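Local coordinates for protein putative cathepsin d (Ixodes ricinus, PDB 5N7Q) that probably cleaves proteins as a cathepsin D-like aspartic endopeptidase of the tick and binds the inhibitor pepstatin A, at residues A[34-39]-A[77-82]; A[38-43]-A[137-142]. All blocks are in the same frame, centred on the assembly; numbering follows the deposited sequence. Where two conformers were deposited one is given.

Contact 1 (A[34-39]-A[77-82])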
loop_
_atom_site.group_PDB
_atom_site.type_symbol
_atom_site.label_atom_id
_atom_site.label_comp_id
_atom_site.label_asym_id
_atom_site.label_seq_id
_atom_site.Cartn_x
_atom_site.Cartn_y
_atom_site.Cartn_z
ATOM N N ILE A 34 -6.829 3.911 4.313
ATOM C CA ILE A 34 -5.988 3.176 3.390
ATOM C C ILE A 34 -5.362 2.016 4.180
ATOM O O ILE A 34 -4.843 2.219 5.290
ATOM C CB ILE A 34 -5.016 4.110 2.631
ATOM C CG1 ILE A 34 -4.150 3.320 1.650
ATOM C CG2 ILE A 34 -4.160 4.958 3.555
ATOM C CD1 ILE A 34 -3.582 4.202 0.555
ATOM N N PHE A 35 -5.437 0.823 3.590
ATOM C CA PHE A 35 -4.814 -0.372 4.145
ATOM C C PHE A 35 -3.412 -0.462 3.583
ATOM O O PHE A 35 -3.247 -0.669 2.389
ATOM C CB PHE A 35 -5.637 -1.618 3.818
ATOM C CG PHE A 35 -6.929 -1.680 4.616
ATOM C CD1 PHE A 35 -8.033 -0.940 4.247
ATOM C CD2 PHE A 35 -7.011 -2.432 5.792
ATOM C CE1 PHE A 35 -9.191 -0.944 4.998
ATOM C CE2 PHE A 35 -8.187 -2.459 6.538
ATOM C CZ PHE A 35 -9.275 -1.704 6.147
ATOM N N ASP A 36 -2.418 -0.258 4.449
ATOM C CA ASP A 36 -1.058 0.089 4.032
ATOM C C ASP A 36 -0.048 -0.947 4.545
ATOM O O ASP A 36 0.356 -0.917 5.715
ATOM C CB ASP A 36 -0.699 1.499 4.588
ATOM C CG ASP A 36 0.723 1.899 4.320
ATOM O OD1 ASP A 36 1.268 1.385 3.328
ATOM O OD2 ASP A 36 1.224 2.778 5.040
ATOM N N THR A 37 0.383 -1.857 3.667
ATOM C CA THR A 37 1.402 -2.830 4.056
ATOM C C THR A 37 2.796 -2.251 4.260
ATOM O O THR A 37 3.698 -2.995 4.657
ATOM C CB THR A 37 1.445 -4.040 3.114
ATOM O OG1 THR A 37 1.784 -3.589 1.801
ATOM C CG2 THR A 37 0.113 -4.772 3.087
ATOM N N GLY A 38 2.979 -0.956 3.981
ATOM C CA GLY A 38 4.223 -0.234 4.247
ATOM C C GLY A 38 4.344 0.532 5.529
ATOM O O GLY A 38 5.291 1.274 5.696
ATOM N N SER A 39 3.399 0.340 6.454
ATOM C CA SER A 39 3.459 0.951 7.764
ATOM C C SER A 39 2.685 0.078 8.733
ATOM O O SER A 39 2.007 -0.843 8.291
ATOM C CB SER A 39 2.934 2.383 7.738
ATOM O OG SER A 39 1.521 2.425 7.563
ATOM N N ILE A 77 4.605 10.119 13.006
ATOM C CA ILE A 77 4.959 9.194 11.928
ATOM C C ILE A 77 5.281 9.992 10.690
ATOM O O ILE A 77 4.567 10.964 10.363
ATOM C CB ILE A 77 3.845 8.174 11.585
ATOM C CG1 ILE A 77 3.231 7.576 12.842
ATOM C CG2 ILE A 77 4.393 7.061 10.694
ATOM C CD1 ILE A 77 2.007 6.720 12.608
ATOM N N VAL A 78 6.342 9.564 10.014
ATOM C CA VAL A 78 6.781 10.167 8.775
ATOM C C VAL A 78 6.572 9.155 7.651
ATOM O O VAL A 78 7.072 8.035 7.740
ATOM C CB VAL A 78 8.268 10.549 8.885
ATOM C CG1 VAL A 78 8.761 11.240 7.620
ATOM C CG2 VAL A 78 8.484 11.490 10.062
ATOM N N TYR A 79 5.846 9.577 6.615
ATOM C CA TYR A 79 5.666 8.780 5.412
ATOM C C TYR A 79 6.358 9.422 4.221
ATOM O O TYR A 79 6.768 10.587 4.271
ATOM C CB TYR A 79 4.184 8.692 5.080
ATOM C CG TYR A 79 3.337 8.069 6.170
ATOM C CD1 TYR A 79 3.214 6.708 6.291
ATOM C CD2 TYR A 79 2.642 8.867 7.071
ATOM C CE1 TYR A 79 2.431 6.135 7.292
ATOM C CE2 TYR A 79 1.882 8.317 8.080
ATOM C CZ TYR A 79 1.746 6.973 8.185
ATOM O OH TYR A 79 0.975 6.485 9.209
ATOM N N GLY A 80 6.486 8.669 3.140
ATOM C CA GLY A 80 6.989 9.262 1.910
ATOM C C GLY A 80 6.185 10.451 1.449
ATOM O O GLY A 80 6.768 11.414 0.940
ATOM N N SER A 81 4.869 10.431 1.662
ATOM C CA SER A 81 3.940 11.451 1.129
ATOM C C SER A 81 3.233 12.303 2.166
ATOM O O SER A 81 2.277 13.025 1.857
ATOM C CB SER A 81 2.899 10.739 0.255
ATOM O OG SER A 81 3.571 10.219 -0.850
ATOM N N GLY A 82 3.668 12.222 3.417
ATOM C CA GLY A 82 3.055 13.044 4.431
ATOM C C GLY A 82 3.556 12.741 5.829
ATOM O O GLY A 82 4.492 11.977 6.025
HETATM O O HOH W 1 0.686 3.860 9.649
#
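The phenol ring of Y79 meets S39 at its edge: S39 CB and OG each lie 3.8 Å from Y79 CE1, close to the ring plane. One face of the ring carries I77 CG2, set 3.6 Å above the plane and shifted toward the rim. A water in the ring plane donates to S39 OG and joins Y79 OH, each at 2.7 Å; the hydroxyl is also hydrogen-bonded to W43 NE1. With OG between the backbone N and the carbonyl carbon (chi1 71°), S39 reaches both this water and D36 OD2, to which OG donates over 2.6 Å from 46° out of the carboxylate plane.

Here the Asp-Thr-Gly signature loop, D36 to G38, meets the flap hairpin of a pepsin-like peptidase, Y79 being the flap tyrosine. D36, a predicted catalytic residue, is held by an Asx turn: G38 N donates to D36 OD1 over 3.0 Å. T37 OG1 hydrogen-bonds to A226 O and T228 N, on either side of D227 in the sequence, half of the fireman's grip. The bound peptide hydrogen-bonds to D36 OD1 and the G38 backbone, and to S81 OG and the G80 backbone of the flap.

Contact 2 (A[38-43]-A[137-142])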
loop_
_atom_site.group_PDB
_atom_site.type_symbol
_atom_site.label_atom_id
_atom_site.label_comp_id
_atom_site.label_asym_id
_atom_site.label_seq_id
_atom_site.Cartn_x
_atom_site.Cartn_y
_atom_site.Cartn_z
ATOM N N GLY A 38 2.979 -0.956 3.981
ATOM C CA GLY A 38 4.223 -0.234 4.247
ATOM C C GLY A 38 4.344 0.532 5.529
ATOM O O GLY A 38 5.291 1.274 5.696
ATOM N N SER A 39 3.399 0.340 6.454
ATOM C CA SER A 39 3.459 0.951 7.764
ATOM C C SER A 39 2.685 0.078 8.733
ATOM O O SER A 39 2.007 -0.843 8.291
ATOM C CB SER A 39 2.934 2.383 7.738
ATOM O OG SER A 39 1.521 2.425 7.563
ATOM N N ALA A 40 2.836 0.335 10.035
ATOM C CA ALA A 40 2.290 -0.571 11.070
ATOM C C ALA A 40 1.282 0.078 12.025
ATOM O O ALA A 40 0.720 -0.628 12.859
ATOM C CB ALA A 40 3.408 -1.244 11.857
ATOM N N ASN A 41 1.013 1.372 11.868
ATOM C CA ASN A 41 0.158 2.116 12.814
ATOM C C ASN A 41 -1.222 2.384 12.237
ATOM O O ASN A 41 -1.363 2.592 11.014
ATOM C CB ASN A 41 0.804 3.451 13.176
ATOM C CG ASN A 41 2.019 3.278 14.052
ATOM O OD1 ASN A 41 3.093 3.000 13.549
ATOM N ND2 ASN A 41 1.837 3.392 15.372
ATOM N N LEU A 42 -2.221 2.407 13.116
ATOM C CA LEU A 42 -3.557 2.903 12.799
ATOM C C LEU A 42 -3.692 4.319 13.343
ATOM O O LEU A 42 -3.372 4.578 14.506
ATOM C CB LEU A 42 -4.622 2.028 13.451
ATOM C CG LEU A 42 -6.087 2.472 13.349
ATOM C CD1 LEU A 42 -6.627 2.630 11.945
ATOM C CD2 LEU A 42 -6.885 1.466 14.145
ATOM N N TRP A 43 -4.185 5.241 12.518
ATOM C CA TRP A 43 -4.540 6.576 13.041
ATOM C C TRP A 43 -5.720 7.163 12.291
ATOM O O TRP A 43 -5.997 6.798 11.155
ATOM C CB TRP A 43 -3.356 7.551 13.034
ATOM C CG TRP A 43 -2.812 7.881 11.674
ATOM C CD1 TRP A 43 -1.754 7.252 11.030
ATOM C CD2 TRP A 43 -3.300 8.859 10.765
ATOM N NE1 TRP A 43 -1.570 7.797 9.798
ATOM C CE2 TRP A 43 -2.528 8.757 9.584
ATOM C CE3 TRP A 43 -4.358 9.777 10.802
ATOM C CZ2 TRP A 43 -2.724 9.601 8.487
ATOM C CZ3 TRP A 43 -4.554 10.615 9.699
ATOM C CH2 TRP A 43 -3.749 10.497 8.561
ATOM N N VAL A 137 3.094 0.112 19.532
ATOM C CA VAL A 137 1.690 -0.253 19.716
ATOM C C VAL A 137 1.324 -1.384 18.774
ATOM O O VAL A 137 1.804 -1.429 17.622
ATOM C CB VAL A 137 0.735 0.946 19.543
ATOM C CG1 VAL A 137 0.872 1.905 20.728
ATOM C CG2 VAL A 137 0.932 1.697 18.255
ATOM N N VAL A 138 0.493 -2.289 19.274
ATOM C CA VAL A 138 0.123 -3.510 18.535
ATOM C C VAL A 138 -0.654 -3.178 17.263
ATOM O O VAL A 138 -1.707 -2.519 17.317
ATOM C CB VAL A 138 -0.636 -4.538 19.419
ATOM C CG1 VAL A 138 -1.957 -4.014 19.937
ATOM C CG2 VAL A 138 -0.855 -5.833 18.639
ATOM N N PRO A 139 -0.176 -3.644 16.089
ATOM C CA PRO A 139 -0.965 -3.414 14.880
ATOM C C PRO A 139 -2.252 -4.215 14.826
ATOM O O PRO A 139 -2.413 -5.231 15.507
ATOM C CB PRO A 139 -0.032 -3.862 13.757
ATOM C CG PRO A 139 1.348 -3.796 14.351
ATOM C CD PRO A 139 1.129 -4.235 15.768
ATOM N N VAL A 140 -3.177 -3.726 14.023
ATOM C CA VAL A 140 -4.490 -4.325 13.890
ATOM C C VAL A 140 -4.408 -5.815 13.577
ATOM O O VAL A 140 -5.033 -6.627 14.270
ATOM C CB VAL A 140 -5.355 -3.589 12.855
ATOM C CG1 VAL A 140 -6.664 -4.327 12.631
ATOM C CG2 VAL A 140 -5.659 -2.184 13.336
ATOM N N PHE A 141 -3.593 -6.202 12.588
ATOM C CA PHE A 141 -3.576 -7.606 12.198
ATOM C C PHE A 141 -2.975 -8.446 13.308
ATOM O O PHE A 141 -3.414 -9.557 13.572
ATOM C CB PHE A 141 -2.827 -7.862 10.908
ATOM C CG PHE A 141 -3.025 -9.252 10.347
ATOM C CD1 PHE A 141 -4.289 -9.675 9.915
ATOM C CD2 PHE A 141 -1.960 -10.141 10.221
ATOM C CE1 PHE A 141 -4.493 -10.946 9.393
ATOM C CE2 PHE A 141 -2.151 -11.402 9.677
ATOM C CZ PHE A 141 -3.427 -11.802 9.250
ATOM N N ASP A 142 -1.932 -7.914 13.954
ATOM C CA ASP A 142 -1.354 -8.612 15.090
ATOM C C ASP A 142 -2.349 -8.836 16.230
ATOM O O ASP A 142 -2.370 -9.895 16.879
ATOM C CB ASP A 142 -0.180 -7.797 15.608
ATOM C CG ASP A 142 1.056 -8.011 14.782
ATOM O OD1 ASP A 142 1.074 -7.535 13.630
ATOM O OD2 ASP A 142 1.972 -8.698 15.261
HETATM O O HOH W 2 -2.300 -1.222 12.395
HETATM O O HOH W 3 0.272 -0.227 15.551
#
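N41 crosses V137 at about a right angle, and only the far end of its side chain makes the meeting. Its CB starts out away from residues 137-142 and packs on I77 of the flap strand. With CG beside the backbone N (chi1 -71°), the chain then swings back. At the tip the two amide atoms part company: OD1 accepts a hydrogen bond from V134 N, in the loop leading to 137-142, while ND2 lies 3.5 Å from V137 CG2, a van der Waals contact. The bond to OD1, and a further one made by ND2 outside the two segments, would limit rotation of the amide.

One residue earlier, A40 lies against P139, the N-cap residue of helix 140-146. A40 CB touches P139 CG at 4.1 Å, and A40 O comes within 3.4 Å of P139 CB. L42 sets its CG anti to the backbone N (chi1 174°), which carries CD2 to V140 CG2 at 3.9 Å; both residues also pack on L125. These contacts join the first turn of the helix to residues 40-42, beside strand 123-126, in the N-terminal lobe of the pepsin-like fold, where the chain leaving the Asp-Thr-Gly loop meets the helix.

No direct hydrogen bond spans the two segments, and two waters do the polar work. One donates to A40 O at 3.1 Å and accepts from V140 N, also at 3.1 Å, serving an amide of the first helical turn. The other donates to both A40 O and V137 O, each at 2.8 Å. A buried carbonyl is thus gripped by two water donors, and its polar link to the helix start and the preceding loop runs through water, while the direct contacts are mainly apolar.

Contacts 1 and 2 lie about 11 Å apart, centre to centre, and share G38 and S39, so the chain leads from one into the other. Strand 29-36 ends in the signature loop of contact 1; strand 42-45 follows at contact 2. Strand 123-126 pairs with both strands, parallel to 29-36 and antiparallel to 42-45, as in the psi motif of pepsin-like lobes. The partners come later: the flap at 77-82, then 137-142 with its helix. The two contacts also touch directly, I77 CD1 of contact 1 packing 4.1 Å from W43 CD1 of contact 2. The segment from I34 to W43 thereby ties the inhibitor-binding cleft and its flap to helix 140-146 and the loop before it.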